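Local coordinates for uncharacterized protein (Leptotrichia buccalis, PDB 3T8K) that is of unknown function but folds as a stack of ankyrin-type helical hairpins, a scaffold that in its relatives commonly mediates protein-protein binding, at residues 118-123 with 158-163; 81-86 with 123-128; 141-146 with 178-183; 24-29 with 58-63. One frame throughout, in Å; residues are numbered along the deposited sequence.

In the fold
The four contacts are spread along an elongated stack of helical hairpins for which no active site or ligand is known. Contact 4 lies toward the N-terminal end, its centre about 25 Å from that of contact 2, about 34 Å from contact 1 and about 37 Å from contact 3. Contacts 1 and 2, with centres about 11 Å apart, share Phe123 and touch directly: Asn121 ND2 reaches Phe83 O at 3.1 Å, a probable hydrogen bond. Both also meet the second subunit. Contact 3 belongs to the C-terminal end and touches contact 1 where Phe119 CE2 approaches Leu145 CD2 at 3.9 Å.

Contact 1 (118-123 with 158-163); sequences VFKNIF and LEFVKR
Lys120 lays its aliphatic end across the ring of Phe160, with CE 3.4 Å from the ring centroid and only 3° off the normal. The ammonium nitrogen lies over the same face, Lys120 NZ standing 4.1 Å from the centroid of the Phe160 ring in a cation-pi contact. With CG anti to the backbone N (chi1 173°), Lys120 CG comes against Phe160 CE2 at 3.7 Å, and the extended chain beyond it carries CE and NZ over the face. Beside this pair, Val161 sets one methyl over the middle of the Phe123 ring, its CG2 being 3.6 Å from the ring centroid. Phe123 CB in turn touches Phe160 CE2 at 3.8 Å, joining the two aromatic contacts into one cluster.

The cluster joins the 3-10 turn at 120-123 to helix 157-162, two elements of the ankyrin-type stack with helix 129-140 between them in the chain. Behind it, Ile122 CG1 covers the opposite face of the Phe123 ring, which is therefore held between two aliphatic groups, while the edge atom CE2 of Phe123 meets the Phe119 ring in its plane. Ala169 and Met173 of helix 167-180 pack on Phe123 and Val161 respectively. The lysine also forms a long, weak ion pair with Asp151. At the dimer interface, Phe126 of the second subunit packs on Lys120 and Cys164 of that subunit on Phe160.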
loop_
_atom_site.group_PDB
_atom_site.type_symbol
_atom_site.label_atom_id
_atom_site.label_comp_id
_atom_site.label_asym_id
_atom_site.label_seq_id
_atom_site.Cartn_x
_atom_site.Cartn_y
_atom_site.Cartn_z
ATOM N N VAL A 118 -10.239 5.913 8.984
ATOM C CA VAL A 118 -9.662 5.929 7.641
ATOM C C VAL A 118 -8.260 6.532 7.648
ATOM O O VAL A 118 -7.466 6.283 6.734
ATOM C CB VAL A 118 -10.582 6.670 6.645
ATOM C CG1 VAL A 118 -10.526 8.171 6.883
ATOM C CG2 VAL A 118 -10.215 6.316 5.213
ATOM N N PHE A 119 -7.962 7.298 8.699
ATOM C CA PHE A 119 -6.661 7.950 8.870
ATOM C C PHE A 119 -5.709 7.168 9.770
ATOM O O PHE A 119 -4.682 7.690 10.195
ATOM C CB PHE A 119 -6.829 9.371 9.433
ATOM C CG PHE A 119 -7.820 9.463 10.549
ATOM C CD1 PHE A 119 -7.428 9.280 11.866
ATOM C CD2 PHE A 119 -9.158 9.709 10.275
ATOM C CE1 PHE A 119 -8.356 9.353 12.891
ATOM C CE2 PHE A 119 -10.086 9.779 11.287
ATOM C CZ PHE A 119 -9.684 9.601 12.601
ATOM N N LYS A 120 -6.017 5.905 10.041
ATOM C CA LYS A 120 -5.206 5.163 11.012
ATOM C C LYS A 120 -3.713 5.169 10.671
ATOM O O LYS A 120 -2.865 5.222 11.567
ATOM C CB LYS A 120 -5.699 3.731 11.160
ATOM C CG LYS A 120 -4.792 2.883 12.036
ATOM C CD LYS A 120 -5.501 1.616 12.498
ATOM C CE LYS A 120 -4.588 0.763 13.353
ATOM N NZ LYS A 120 -5.345 -0.307 14.055
ATOM N N ASN A 121 -3.385 5.113 9.384
ATOM C CA ASN A 121 -1.977 5.031 8.987
ATOM C C ASN A 121 -1.161 6.274 9.355
ATOM O O ASN A 121 0.063 6.202 9.463
ATOM C CB ASN A 121 -1.843 4.751 7.485
ATOM C CG ASN A 121 -0.446 4.271 7.099
ATOM O OD1 ASN A 121 0.138 3.408 7.759
ATOM N ND2 ASN A 121 0.094 4.832 6.023
ATOM N N ILE A 122 -1.811 7.419 9.550
ATOM C CA ILE A 122 -1.020 8.626 9.801
ATOM C C ILE A 122 -0.245 8.492 11.098
ATOM O O ILE A 122 0.776 9.153 11.302
ATOM C CB ILE A 122 -1.862 9.920 9.782
ATOM C CG1 ILE A 122 -2.711 10.053 11.050
ATOM C CG2 ILE A 122 -2.704 9.980 8.510
ATOM C CD1 ILE A 122 -3.453 11.369 11.138
ATOM N N PHE A 123 -0.715 7.608 11.962
ATOM C CA PHE A 123 -0.059 7.409 13.251
ATOM C C PHE A 123 1.168 6.521 13.093
ATOM O O PHE A 123 1.922 6.308 14.043
ATOM C CB PHE A 123 -1.052 6.864 14.274
ATOM C CG PHE A 123 -2.288 7.704 14.397
ATOM C CD1 PHE A 123 -2.203 9.025 14.824
ATOM C CD2 PHE A 123 -3.529 7.195 14.054
ATOM C CE1 PHE A 123 -3.338 9.810 14.914
ATOM C CE2 PHE A 123 -4.668 7.978 14.134
ATOM C CZ PHE A 123 -4.574 9.282 14.576
ATOM N N LEU A 158 -8.406 4.925 19.646
ATOM C CA LEU A 158 -7.742 5.480 20.817
ATOM C C LEU A 158 -6.711 4.481 21.348
ATOM O O LEU A 158 -5.560 4.832 21.603
ATOM C CB LEU A 158 -8.757 5.845 21.909
ATOM C CG LEU A 158 -8.145 6.378 23.215
ATOM C CD1 LEU A 158 -7.468 7.726 23.003
ATOM C CD2 LEU A 158 -9.181 6.477 24.329
ATOM N N GLU A 159 -7.130 3.229 21.494
ATOM C CA GLU A 159 -6.240 2.190 21.997
ATOM C C GLU A 159 -4.957 2.058 21.165
ATOM O O GLU A 159 -3.874 1.860 21.720
ATOM C CB GLU A 159 -6.996 0.860 22.121
ATOM C CG GLU A 159 -7.981 0.854 23.297
ATOM C CD GLU A 159 -9.107 -0.174 23.170
ATOM O OE1 GLU A 159 -9.963 -0.214 24.085
ATOM O OE2 GLU A 159 -9.146 -0.934 22.172
ATOM N N PHE A 160 -5.085 2.190 19.844
ATOM C CA PHE A 160 -3.945 2.118 18.926
ATOM C C PHE A 160 -2.972 3.271 19.126
ATOM O O PHE A 160 -1.759 3.079 19.179
ATOM C CB PHE A 160 -4.433 2.114 17.463
ATOM C CG PHE A 160 -3.323 2.103 16.437
ATOM C CD1 PHE A 160 -2.498 0.996 16.286
ATOM C CD2 PHE A 160 -3.133 3.191 15.589
ATOM C CE1 PHE A 160 -1.484 0.983 15.327
ATOM C CE2 PHE A 160 -2.131 3.189 14.632
ATOM C CZ PHE A 160 -1.303 2.084 14.488
ATOM N N VAL A 161 -3.510 4.481 19.209
ATOM C CA VAL A 161 -2.674 5.661 19.341
ATOM C C VAL A 161 -1.938 5.651 20.680
ATOM O O VAL A 161 -0.781 6.068 20.765
ATOM C CB VAL A 161 -3.504 6.952 19.159
ATOM C CG1 VAL A 161 -2.664 8.184 19.464
ATOM C CG2 VAL A 161 -4.066 7.010 17.732
ATOM N N LYS A 162 -2.602 5.149 21.717
ATOM C CA LYS A 162 -1.967 5.004 23.032
ATOM C C LYS A 162 -0.644 4.230 22.963
ATOM O O LYS A 162 0.270 4.477 23.749
ATOM C CB LYS A 162 -2.925 4.328 24.019
ATOM C CG LYS A 162 -3.787 5.291 24.821
ATOM C CD LYS A 162 -4.844 4.557 25.640
ATOM C CE LYS A 162 -5.976 4.058 24.751
ATOM N NZ LYS A 162 -7.081 3.413 25.518
ATOM N N ARG A 163 -0.542 3.300 22.018
ATOM C CA ARG A 163 0.626 2.423 21.937
ATOM C C ARG A 163 1.619 2.819 20.836
ATOM O O ARG A 163 2.595 2.119 20.591
ATOM C CB ARG A 163 0.187 0.962 21.791
ATOM C CG ARG A 163 0.021 0.230 23.127
ATOM C CD ARG A 163 -1.075 -0.825 23.057
ATOM N NE ARG A 163 -1.130 -1.470 21.747
ATOM C CZ ARG A 163 -2.043 -2.368 21.390
ATOM N NH1 ARG A 163 -2.986 -2.739 22.249
ATOM N NH2 ARG A 163 -2.009 -2.898 20.171
#

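Contact 2 (81-86 with 123-128); sequences PLFQGG and FNYFVD
Tyr125 reaches from the loop before helix 129-140 to the C-terminal part of helix 79-85, touching Phe83 and Gly86 with the far part of its ring. At its root, CG stands anti to the carbonyl carbon (chi1 -74°), and the ring runs on from CB until its far end nears the helix, while Met132 packs against the side chain. Further out, Tyr125 CE1 passes Phe83 O at 3.5 Å, and Tyr125 CZ comes within 3.9 Å of Gly86 C. The hydroxyl completes the reach: Tyr125 OH donates to Phe83 O in a short hydrogen bond of 2.6 Å. The oxygen is approached at a C=O...donor angle of 118°, with the donor tilted 16° from the carbonyl plane. The same hydroxyl lies at the edge of the Phe83 ring, 4.1 Å from Phe83 CD1, and Gly86 C is 3.6 Å from Tyr125 OH.

Asn121 ND2 gives Phe83 O a second hydrogen bond, which satisfies this buried carbonyl from the same loop. Two side-chain donors on one main-chain carbonyl thus tie helix 79-85 to the loop leading into helix 129-140, a link between parts of an ankyrin-like helical array.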
loop_
_atom_site.group_PDB
_atom_site.type_symbol
_atom_site.label_atom_id
_atom_site.label_comp_id
_atom_site.label_asym_id
_atom_site.label_seq_id
_atom_site.Cartn_x
_atom_site.Cartn_y
_atom_site.Cartn_z
ATOM N N PRO A 81 -6.680 5.757 0.498
ATOM C CA PRO A 81 -5.411 5.711 -0.232
ATOM C C PRO A 81 -4.575 6.954 0.026
ATOM O O PRO A 81 -3.349 6.864 -0.012
ATOM C CB PRO A 81 -5.843 5.620 -1.709
ATOM C CG PRO A 81 -7.277 6.058 -1.727
ATOM C CD PRO A 81 -7.842 5.642 -0.401
ATOM N N LEU A 82 -5.222 8.089 0.284
ATOM C CA LEU A 82 -4.502 9.314 0.639
ATOM C C LEU A 82 -3.598 9.072 1.841
ATOM O O LEU A 82 -2.398 9.356 1.805
ATOM C CB LEU A 82 -5.482 10.431 0.987
ATOM C CG LEU A 82 -4.840 11.708 1.540
ATOM C CD1 LEU A 82 -3.962 12.367 0.490
ATOM C CD2 LEU A 82 -5.916 12.672 1.987
ATOM N N PHE A 83 -4.183 8.544 2.907
ATOM C CA PHE A 83 -3.433 8.333 4.148
ATOM C C PHE A 83 -2.503 7.114 4.113
ATOM O O PHE A 83 -1.424 7.135 4.716
ATOM C CB PHE A 83 -4.387 8.298 5.347
ATOM C CG PHE A 83 -5.063 9.612 5.604
ATOM C CD1 PHE A 83 -4.318 10.785 5.634
ATOM C CD2 PHE A 83 -6.443 9.683 5.786
ATOM C CE1 PHE A 83 -4.934 12.017 5.859
ATOM C CE2 PHE A 83 -7.069 10.900 6.010
ATOM C CZ PHE A 83 -6.314 12.071 6.047
ATOM N N GLN A 84 -2.907 6.060 3.410
ATOM C CA GLN A 84 -2.032 4.901 3.233
ATOM C C GLN A 84 -0.730 5.268 2.521
ATOM O O GLN A 84 0.338 4.793 2.895
ATOM C CB GLN A 84 -2.747 3.792 2.461
ATOM C CG GLN A 84 -3.826 3.110 3.258
ATOM C CD GLN A 84 -3.300 2.548 4.567
ATOM O OE1 GLN A 84 -3.676 3.014 5.636
ATOM N NE2 GLN A 84 -2.427 1.539 4.486
ATOM N N GLY A 85 -0.822 6.114 1.496
ATOM C CA GLY A 85 0.343 6.444 0.692
ATOM C C GLY A 85 0.977 7.809 0.914
ATOM O O GLY A 85 1.970 8.132 0.268
ATOM N N GLY A 86 0.440 8.601 1.839
ATOM C CA GLY A 86 0.824 10.004 1.945
ATOM C C GLY A 86 1.927 10.368 2.927
ATOM O O GLY A 86 2.176 11.553 3.172
ATOM N N PHE A 123 -0.715 7.608 11.962
ATOM C CA PHE A 123 -0.059 7.409 13.251
ATOM C C PHE A 123 1.168 6.521 13.093
ATOM O O PHE A 123 1.922 6.308 14.043
ATOM C CB PHE A 123 -1.052 6.864 14.274
ATOM C CG PHE A 123 -2.288 7.704 14.397
ATOM C CD1 PHE A 123 -2.203 9.025 14.824
ATOM C CD2 PHE A 123 -3.529 7.195 14.054
ATOM C CE1 PHE A 123 -3.338 9.810 14.914
ATOM C CE2 PHE A 123 -4.668 7.978 14.134
ATOM C CZ PHE A 123 -4.574 9.282 14.576
ATOM N N ASN A 124 1.377 6.032 11.873
ATOM C CA ASN A 124 2.566 5.254 11.541
ATOM C C ASN A 124 3.638 6.103 10.884
ATOM O O ASN A 124 4.753 5.638 10.646
ATOM C CB ASN A 124 2.209 4.112 10.594
ATOM C CG ASN A 124 1.521 2.976 11.294
ATOM O OD1 ASN A 124 1.879 2.621 12.417
ATOM N ND2 ASN A 124 0.525 2.397 10.642
ATOM N N TYR A 125 3.288 7.340 10.559
ATOM C CA TYR A 125 4.193 8.199 9.812
ATOM C C TYR A 125 5.487 8.443 10.574
ATOM O O TYR A 125 5.478 8.723 11.775
ATOM C CB TYR A 125 3.534 9.541 9.494
ATOM C CG TYR A 125 2.477 9.498 8.402
ATOM C CD1 TYR A 125 2.174 8.319 7.720
ATOM C CD2 TYR A 125 1.785 10.647 8.058
ATOM C CE1 TYR A 125 1.192 8.299 6.713
ATOM C CE2 TYR A 125 0.814 10.637 7.077
ATOM C CZ TYR A 125 0.524 9.467 6.403
ATOM O OH TYR A 125 -0.443 9.492 5.426
ATOM N N PHE A 126 6.599 8.331 9.860
ATOM C CA PHE A 126 7.889 8.690 10.414
ATOM C C PHE A 126 8.164 10.156 10.124
ATOM O O PHE A 126 9.034 10.491 9.326
ATOM C CB PHE A 126 9.004 7.820 9.830
ATOM C CG PHE A 126 10.338 8.032 10.493
ATOM C CD1 PHE A 126 10.616 7.447 11.715
ATOM C CD2 PHE A 126 11.310 8.826 9.899
ATOM C CE1 PHE A 126 11.836 7.644 12.337
ATOM C CE2 PHE A 126 12.535 9.027 10.513
ATOM C CZ PHE A 126 12.798 8.431 11.736
ATOM N N VAL A 127 7.392 11.031 10.755
ATOM C CA VAL A 127 7.666 12.460 10.701
ATOM C C VAL A 127 7.369 13.067 12.063
ATOM O O VAL A 127 6.477 12.602 12.780
ATOM C CB VAL A 127 6.827 13.178 9.634
ATOM C CG1 VAL A 127 7.017 12.525 8.278
ATOM C CG2 VAL A 127 5.374 13.173 10.025
ATOM N N ASP A 128 8.125 14.099 12.422
ATOM C CA ASP A 128 7.923 14.761 13.701
ATOM C C ASP A 128 6.490 15.278 13.809
ATOM O O ASP A 128 5.955 15.874 12.871
ATOM C CB ASP A 128 8.921 15.903 13.884
ATOM C CG ASP A 128 9.015 16.358 15.319
ATOM O OD1 ASP A 128 9.840 15.786 16.065
ATOM O OD2 ASP A 128 8.257 17.276 15.707
#

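Contact 3 (141-146 with 178-183); sequences SQSGLQ and KKYNLK
Two hydroxyl-bearing residues, Tyr180 and Ser143, meet here without a hydrogen bond between them, and the tyrosine oxygen lies against carbon: Tyr180 OH is 3.9 Å from Ser143 CA and 4.0 Å from Ser143 CB. Ser143 OG, anti to the backbone N (chi1 175°), comes obliquely to the ring, 4.2 Å from Tyr180 CE1. Lys179 lays its CG over one face of the Tyr180 ring. The second touch is also loose, between Leu182 CD1 and Leu145 O at 4.0 Å.

A Schellman motif ends helix 167-180 here, with Asn181 as its C-prime residue at positive phi. Tyr180, before the turn, and Leu182, after it, both point their CB atoms toward the loop 141-146; the turn brings the chain back so that Leu182 can do so. The last helix of the ankyrin-repeat fold is thereby joined to the segment that follows helix 129-140.

Hydrogen bonds to the loop come from one turn earlier in the helix, where Tyr176 OH is bonded to both Gln142 O and Leu145 N. The Tyr176 and Tyr180 rings also meet, with their planes at about 50°. Leu145 packs inward against Ile139 and Phe140 of helix 129-140, while Leu182 rests on Tyr176, Ile177 and Leu148.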
loop_
_atom_site.group_PDB
_atom_site.type_symbol
_atom_site.label_atom_id
_atom_site.label_comp_id
_atom_site.label_asym_id
_atom_site.label_seq_id
_atom_site.Cartn_x
_atom_site.Cartn_y
_atom_site.Cartn_z
ATOM N N SER A 141 -11.172 18.676 13.743
ATOM C CA SER A 141 -12.178 19.725 13.582
ATOM C C SER A 141 -13.482 19.178 12.994
ATOM O O SER A 141 -14.482 19.891 12.894
ATOM C CB SER A 141 -11.652 20.834 12.665
ATOM O OG SER A 141 -10.587 21.539 13.277
ATOM N N GLN A 142 -13.461 17.920 12.579
ATOM C CA GLN A 142 -14.646 17.297 12.007
ATOM C C GLN A 142 -15.437 16.544 13.079
ATOM O O GLN A 142 -14.884 15.728 13.816
ATOM C CB GLN A 142 -14.252 16.344 10.877
ATOM C CG GLN A 142 -13.294 16.953 9.862
ATOM C CD GLN A 142 -13.818 18.244 9.259
ATOM O OE1 GLN A 142 -14.975 18.328 8.854
ATOM N NE2 GLN A 142 -12.968 19.262 9.207
ATOM N N SER A 143 -16.735 16.821 13.140
ATOM C CA SER A 143 -17.643 16.109 14.026
ATOM C C SER A 143 -17.851 14.691 13.531
ATOM O O SER A 143 -17.874 14.450 12.326
ATOM C CB SER A 143 -18.991 16.834 14.062
ATOM O OG SER A 143 -19.948 16.118 14.825
ATOM N N GLY A 144 -17.999 13.742 14.450
ATOM C CA GLY A 144 -18.356 12.388 14.051
ATOM C C GLY A 144 -17.234 11.372 13.898
ATOM O O GLY A 144 -17.463 10.269 13.401
ATOM N N LEU A 145 -16.020 11.713 14.318
ATOM C CA LEU A 145 -14.937 10.728 14.277
ATOM C C LEU A 145 -15.264 9.539 15.184
ATOM O O LEU A 145 -15.752 9.709 16.302
ATOM C CB LEU A 145 -13.596 11.351 14.672
ATOM C CG LEU A 145 -13.127 12.524 13.806
ATOM C CD1 LEU A 145 -11.828 13.118 14.348
ATOM C CD2 LEU A 145 -12.971 12.099 12.359
ATOM N N GLN A 146 -14.999 8.334 14.694
ATOM C CA GLN A 146 -15.360 7.120 15.415
ATOM C C GLN A 146 -14.136 6.579 16.138
ATOM O O GLN A 146 -13.519 5.600 15.711
ATOM C CB GLN A 146 -15.938 6.085 14.442
ATOM C CG GLN A 146 -17.171 6.587 13.704
ATOM C CD GLN A 146 -17.846 5.510 12.878
ATOM O OE1 GLN A 146 -18.380 4.542 13.418
ATOM N NE2 GLN A 146 -17.832 5.679 11.560
ATOM N N LYS A 178 -13.511 14.140 25.080
ATOM C CA LYS A 178 -14.105 14.872 26.195
ATOM C C LYS A 178 -15.037 15.956 25.664
ATOM O O LYS A 178 -16.102 16.202 26.222
ATOM C CB LYS A 178 -13.020 15.481 27.087
ATOM C CG LYS A 178 -13.541 16.166 28.356
ATOM C CD LYS A 178 -12.374 16.629 29.214
ATOM C CE LYS A 178 -12.814 17.631 30.283
ATOM N NZ LYS A 178 -13.787 17.043 31.237
ATOM N N LYS A 179 -14.631 16.608 24.581
ATOM C CA LYS A 179 -15.470 17.634 23.980
ATOM C C LYS A 179 -16.825 17.046 23.594
ATOM O O LYS A 179 -17.874 17.561 23.991
ATOM C CB LYS A 179 -14.770 18.242 22.760
ATOM C CG LYS A 179 -15.665 19.131 21.876
ATOM C CD LYS A 179 -14.871 19.718 20.711
ATOM C CE LYS A 179 -15.740 20.628 19.826
ATOM N NZ LYS A 179 -14.911 21.309 18.790
ATOM N N TYR A 180 -16.797 15.958 22.826
ATOM C CA TYR A 180 -18.030 15.376 22.308
ATOM C C TYR A 180 -18.674 14.363 23.254
ATOM O O TYR A 180 -19.733 13.820 22.949
ATOM C CB TYR A 180 -17.801 14.761 20.926
ATOM C CG TYR A 180 -17.529 15.789 19.857
ATOM C CD1 TYR A 180 -18.546 16.600 19.375
ATOM C CD2 TYR A 180 -16.256 15.957 19.335
ATOM C CE1 TYR A 180 -18.306 17.545 18.395
ATOM C CE2 TYR A 180 -16.002 16.908 18.346
ATOM C CZ TYR A 180 -17.032 17.691 17.881
ATOM O OH TYR A 180 -16.789 18.629 16.900
ATOM N N ASN A 181 -18.046 14.146 24.405
ATOM C CA ASN A 181 -18.574 13.261 25.442
ATOM C C ASN A 181 -18.750 11.832 24.927
ATOM O O ASN A 181 -19.757 11.186 25.204
ATOM C CB ASN A 181 -19.900 13.796 26.002
ATOM C CG ASN A 181 -20.192 13.293 27.419
ATOM O OD1 ASN A 181 -19.284 13.110 28.233
ATOM N ND2 ASN A 181 -21.470 13.078 27.715
ATOM N N LEU A 182 -17.762 11.347 24.184
ATOM C CA LEU A 182 -17.848 10.008 23.587
ATOM C C LEU A 182 -17.567 8.911 24.617
ATOM O O LEU A 182 -16.709 9.068 25.490
ATOM C CB LEU A 182 -16.894 9.876 22.403
ATOM C CG LEU A 182 -17.050 10.936 21.310
ATOM C CD1 LEU A 182 -16.064 10.688 20.194
ATOM C CD2 LEU A 182 -18.468 10.954 20.780
ATOM N N LYS A 183 -18.301 7.806 24.512
ATOM C CA LYS A 183 -18.158 6.692 25.445
ATOM C C LYS A 183 -17.800 5.413 24.692
ATOM O O LYS A 183 -17.995 5.327 23.481
ATOM C CB LYS A 183 -19.456 6.492 26.228
ATOM C CG LYS A 183 -19.981 7.753 26.888
ATOM C CD LYS A 183 -18.978 8.299 27.885
ATOM C CE LYS A 183 -19.464 9.587 28.523
ATOM N NZ LYS A 183 -18.453 10.114 29.489
#

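Contact 4 (24-29 with 58-63); sequences ELFEKG and SMFLIN
Phe26 and Phe60 form a T-shaped pair in which the edge of Phe60 points at the face of Phe26. The planes stand at 86°, almost perpendicular, and the ring centroids are 5.2 Å apart. Two atoms of the Phe60 rim do the touching: CE2 and CZ each lie 3.8 Å from Phe26 CD2. They sit over one side of the Phe26 face, offset toward its CD2-CE2 rim.

Both phenylalanines extend in the same way from their helices, each with CG anti to the backbone N (chi1 -175° for Phe26 and 173° for Phe60). This sends the rings out to meet between backbones whose nearest CA atoms, Phe26 CA and Leu61 CA, are 9.9 Å apart. Leu61 joins from beside Phe60, its CD2 lying obliquely to the Phe26 ring at 4.3 Å from Phe26 CE1. Around the pair, Phe60 also meets the Phe22 ring, with planes at about 75°, and packs on Tyr19 and Leu23 of helix 19-28. Leu61 is backed by Ile41, Leu42 and Val45 of helix 41-45.

Helices 19-28 and 51-63 are thereby joined across the N-terminal part of the helical-hairpin repeat fold. The contact between these segments is wholly apolar, so it rests on dispersion and on the weak electrostatic preference of partly positive ring hydrogens for a pi face, which favours the perpendicular setting.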
loop_
_atom_site.group_PDB
_atom_site.type_symbol
_atom_site.label_atom_id
_atom_site.label_comp_id
_atom_site.label_asym_id
_atom_site.label_seq_id
_atom_site.Cartn_x
_atom_site.Cartn_y
_atom_site.Cartn_z
ATOM N N GLU A 24 -0.646 13.396 -21.074
ATOM C CA GLU A 24 -0.665 12.824 -22.414
ATOM C C GLU A 24 -1.900 11.945 -22.585
ATOM O O GLU A 24 -2.595 12.050 -23.589
ATOM C CB GLU A 24 0.582 11.990 -22.693
ATOM C CG GLU A 24 1.871 12.771 -22.838
ATOM C CD GLU A 24 2.872 12.042 -23.725
ATOM O OE1 GLU A 24 2.507 11.705 -24.876
ATOM O OE2 GLU A 24 4.015 11.799 -23.268
ATOM N N LEU A 25 -2.171 11.084 -21.600
ATOM C CA LEU A 25 -3.304 10.165 -21.702
ATOM C C LEU A 25 -4.636 10.891 -21.617
ATOM O O LEU A 25 -5.578 10.555 -22.336
ATOM C CB LEU A 25 -3.252 9.077 -20.616
ATOM C CG LEU A 25 -2.775 7.691 -21.068
ATOM C CD1 LEU A 25 -3.755 7.034 -22.077
ATOM C CD2 LEU A 25 -1.356 7.791 -21.635
ATOM N N PHE A 26 -4.727 11.853 -20.706
ATOM C CA PHE A 26 -5.974 12.581 -20.507
ATOM C C PHE A 26 -6.377 13.288 -21.793
ATOM O O PHE A 26 -7.552 13.302 -22.179
ATOM C CB PHE A 26 -5.803 13.599 -19.379
ATOM C CG PHE A 26 -7.072 14.313 -19.008
ATOM C CD1 PHE A 26 -8.036 13.685 -18.234
ATOM C CD2 PHE A 26 -7.283 15.628 -19.396
ATOM C CE1 PHE A 26 -9.202 14.346 -17.872
ATOM C CE2 PHE A 26 -8.448 16.291 -19.044
ATOM C CZ PHE A 26 -9.406 15.650 -18.278
ATOM N N GLU A 27 -5.392 13.861 -22.473
ATOM C CA GLU A 27 -5.673 14.629 -23.684
ATOM C C GLU A 27 -5.770 13.782 -24.947
ATOM O O GLU A 27 -6.632 14.036 -25.801
ATOM C CB GLU A 27 -4.618 15.720 -23.871
ATOM C CG GLU A 27 -4.561 16.721 -22.729
ATOM C CD GLU A 27 -5.379 17.974 -23.000
ATOM O OE1 GLU A 27 -6.087 18.024 -24.033
ATOM O OE2 GLU A 27 -5.300 18.917 -22.181
ATOM N N LYS A 28 -4.863 12.818 -25.089
ATOM C CA LYS A 28 -4.717 12.084 -26.348
ATOM C C LYS A 28 -5.317 10.671 -26.347
ATOM O O LYS A 28 -5.494 10.079 -27.412
ATOM C CB LYS A 28 -3.242 11.990 -26.732
ATOM C CG LYS A 28 -2.531 13.343 -26.858
ATOM C CD LYS A 28 -1.086 13.140 -27.279
ATOM C CE LYS A 28 -0.277 14.419 -27.132
ATOM N NZ LYS A 28 1.140 14.212 -27.546
ATOM N N GLY A 29 -5.607 10.139 -25.164
ATOM C CA GLY A 29 -6.157 8.795 -25.039
ATOM C C GLY A 29 -7.549 8.678 -25.642
ATOM O O GLY A 29 -8.197 9.686 -25.919
ATOM N N SER A 58 -3.420 15.010 -8.890
ATOM C CA SER A 58 -4.594 15.157 -8.042
ATOM C C SER A 58 -5.171 16.555 -8.168
ATOM O O SER A 58 -6.380 16.725 -8.337
ATOM C CB SER A 58 -4.259 14.873 -6.572
ATOM O OG SER A 58 -4.166 13.481 -6.332
HETATM N N MSE A 59 -4.298 17.554 -8.066
HETATM C CA MSE A 59 -4.717 18.950 -8.175
HETATM C C MSE A 59 -5.305 19.263 -9.541
HETATM O O MSE A 59 -6.272 20.015 -9.656
HETATM C CB MSE A 59 -3.548 19.880 -7.879
HETATM C CG MSE A 59 -3.018 19.743 -6.464
HETATM SE SE MSE A 59 -4.272 20.394 -5.095
HETATM C CE MSE A 59 -5.711 19.098 -5.221
ATOM N N PHE A 60 -4.716 18.684 -10.579
ATOM C CA PHE A 60 -5.219 18.888 -11.930
ATOM C C PHE A 60 -6.658 18.386 -12.043
ATOM O O PHE A 60 -7.541 19.106 -12.510
ATOM C CB PHE A 60 -4.316 18.186 -12.941
ATOM C CG PHE A 60 -4.857 18.195 -14.352
ATOM C CD1 PHE A 60 -4.535 19.220 -15.225
ATOM C CD2 PHE A 60 -5.685 17.180 -14.795
ATOM C CE1 PHE A 60 -5.026 19.233 -16.527
ATOM C CE2 PHE A 60 -6.183 17.181 -16.095
ATOM C CZ PHE A 60 -5.853 18.214 -16.962
ATOM N N LEU A 61 -6.888 17.155 -11.599
ATOM C CA LEU A 61 -8.211 16.535 -11.672
ATOM C C LEU A 61 -9.231 17.215 -10.782
ATOM O O LEU A 61 -10.361 17.449 -11.196
ATOM C CB LEU A 61 -8.139 15.050 -11.310
ATOM C CG LEU A 61 -7.483 14.194 -12.394
ATOM C CD1 LEU A 61 -7.253 12.779 -11.903
ATOM C CD2 LEU A 61 -8.328 14.203 -13.662
ATOM N N ILE A 62 -8.844 17.505 -9.543
ATOM C CA ILE A 62 -9.741 18.227 -8.655
ATOM C C ILE A 62 -10.173 19.557 -9.271
ATOM O O ILE A 62 -11.352 19.913 -9.229
ATOM C CB ILE A 62 -9.120 18.454 -7.265
ATOM C CG1 ILE A 62 -8.998 17.114 -6.543
ATOM C CG2 ILE A 62 -9.976 19.416 -6.450
ATOM C CD1 ILE A 62 -8.243 17.193 -5.250
ATOM N N ASN A 63 -9.221 20.284 -9.846
ATOM C CA ASN A 63 -9.537 21.562 -10.485
ATOM C C ASN A 63 -10.434 21.421 -11.717
ATOM O O ASN A 63 -11.151 22.356 -12.075
ATOM C CB ASN A 63 -8.260 22.345 -10.824
ATOM C CG ASN A 63 -7.523 22.833 -9.576
ATOM O OD1 ASN A 63 -8.087 22.871 -8.478
ATOM N ND2 ASN A 63 -6.259 23.210 -9.746
#